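Side-chain contact in putative hemin storage protein (Bordetella bronchiseptica, PDB 6AU1), which cleaves deacetylated poly-beta-1,6-N-acetylglucosamine through its glycoside hydrolase domain, the part present here, and can disrupt bacterial biofilms: residues A[315-318]-A[319-323]. Residues are numbered along the deposited sequence; the frame is centred on the assembly and turned at random.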
# COMPACT_ATOMS: atom_id res chain seq x y z
N GLU A 315 2.40 -6.05 -23.87
CA GLU A 315 1.94 -5.04 -24.81
C GLU A 315 0.70 -4.31 -24.29
O GLU A 315 0.49 -3.14 -24.58
CB GLU A 315 1.67 -5.65 -26.19
CG GLU A 315 1.21 -4.65 -27.25
CD GLU A 315 2.21 -3.52 -27.47
OE1 GLU A 315 3.43 -3.78 -27.49
OE2 GLU A 315 1.76 -2.36 -27.61
N ILE A 316 -0.13 -4.99 -23.50
CA ILE A 316 -1.28 -4.32 -22.91
C ILE A 316 -0.83 -3.33 -21.84
O ILE A 316 -1.35 -2.21 -21.74
CB ILE A 316 -2.27 -5.35 -22.31
CG1 ILE A 316 -2.97 -6.13 -23.43
CG2 ILE A 316 -3.30 -4.65 -21.43
CD1 ILE A 316 -3.80 -7.31 -22.94
N LEU A 317 0.15 -3.74 -21.05
CA LEU A 317 0.73 -2.89 -20.02
C LEU A 317 1.40 -1.66 -20.63
O LEU A 317 1.22 -0.53 -20.15
CB LEU A 317 1.73 -3.70 -19.19
CG LEU A 317 2.39 -3.00 -18.00
CD1 LEU A 317 1.33 -2.54 -17.01
CD2 LEU A 317 3.38 -3.96 -17.32
N ARG A 318 2.16 -1.88 -21.69
CA ARG A 318 2.83 -0.77 -22.36
C ARG A 318 1.81 0.20 -22.94
O ARG A 318 2.01 1.42 -22.90
CB ARG A 318 3.78 -1.28 -23.45
CG ARG A 318 4.68 -0.18 -24.04
CD ARG A 318 5.64 -0.76 -25.06
NE ARG A 318 6.57 0.24 -25.60
CZ ARG A 318 6.25 1.14 -26.52
NH1 ARG A 318 5.02 1.17 -27.02
NH2 ARG A 318 7.16 2.01 -26.95
N ARG A 319 0.73 -0.33 -23.51
CA ARG A 319 -0.29 0.55 -24.09
C ARG A 319 -0.91 1.43 -23.01
O ARG A 319 -1.24 2.59 -23.28
CB ARG A 319 -1.39 -0.25 -24.79
CG ARG A 319 -1.02 -0.81 -26.16
CD ARG A 319 -2.21 -1.55 -26.75
NE ARG A 319 -1.81 -2.49 -27.80
CZ ARG A 319 -2.46 -3.62 -28.07
NH1 ARG A 319 -3.54 -3.95 -27.38
NH2 ARG A 319 -2.03 -4.41 -29.04
N GLN A 320 -1.05 0.89 -21.80
CA GLN A 320 -1.58 1.69 -20.70
C GLN A 320 -0.59 2.80 -20.35
O GLN A 320 -0.99 3.95 -20.12
CB GLN A 320 -1.88 0.82 -19.47
CG GLN A 320 -3.09 -0.06 -19.66
CD GLN A 320 -3.43 -0.85 -18.41
OE1 GLN A 320 -2.55 -1.18 -17.63
NE2 GLN A 320 -4.71 -1.13 -18.22
N MET A 321 0.70 2.48 -20.34
CA MET A 321 1.71 3.49 -20.05
C MET A 321 1.74 4.57 -21.13
O MET A 321 1.84 5.75 -20.81
CB MET A 321 3.08 2.84 -19.88
CG MET A 321 3.17 1.99 -18.62
SD MET A 321 4.74 1.11 -18.53
CE MET A 321 4.51 0.21 -16.99
N VAL A 322 1.64 4.17 -22.40
CA VAL A 322 1.63 5.16 -23.47
C VAL A 322 0.38 6.04 -23.35
O VAL A 322 0.45 7.26 -23.56
CB VAL A 322 1.69 4.49 -24.87
CG1 VAL A 322 1.42 5.50 -26.01
CG2 VAL A 322 3.05 3.81 -25.06
N GLN A 323 -0.74 5.43 -22.97
CA GLN A 323 -1.97 6.20 -22.82
C GLN A 323 -1.81 7.25 -21.72
O GLN A 323 -2.21 8.41 -21.90
CB GLN A 323 -3.17 5.29 -22.51
CG GLN A 323 -4.47 6.07 -22.30
CD GLN A 323 -5.61 5.20 -21.76
OE1 GLN A 323 -5.39 4.14 -21.18
NE2 GLN A 323 -6.85 5.66 -21.97
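Glu315 and Arg319, one turn apart on helix 314-326, form an i to i+4 salt bridge on the exposed side of the helix, with OE2 of Glu315 3.6 Å from NE of Arg319. The contact is loose: carboxylate and guanidinium planes are inclined 53° to each other, and CG of Glu315 lies over one face of the guanidinium, 3.7 Å from Arg319 NH2. A bend at chi2 (58°) in Glu315 brings OE2 beside the arginine's aliphatic part, 3.5 Å from Arg319 CG, and the two side chains cross at about a right angle. On the buried side, Leu317 CG meets the terminal methyl of Met321, CE, at 4.0 Å. Between these two sides, the methyl CG2 of Val322 sits obliquely against the Arg318 guanidinium, 3.8 Å from NH1. The arginine's stronger tie is a salt bridge from NH2 to Asp351 on helix 346-353.

Successive backbone bonds set this spacing, from Arg319 N to Glu315 O (3.0 Å) through Val322 N to Arg318 O (2.8 Å, 161° at the hydrogen). Farther out, Leu317 and Met321 pack on Leu301 of strand 297-305, and Met321 also reaches Tyr332 and Tyr334 of strand 332-335, the next strand of the parallel barrel. The helix thus serves as the crossover of a beta-alpha-beta unit, as in TIM barrels. Its chemistry is divided accordingly: apolar chains seat it on the barrel wall and against helix 346-353, to which Arg318 adds a salt bridge, and the long Glu315-Arg319 pair probably adds only a modest electrostatic attraction at the surface.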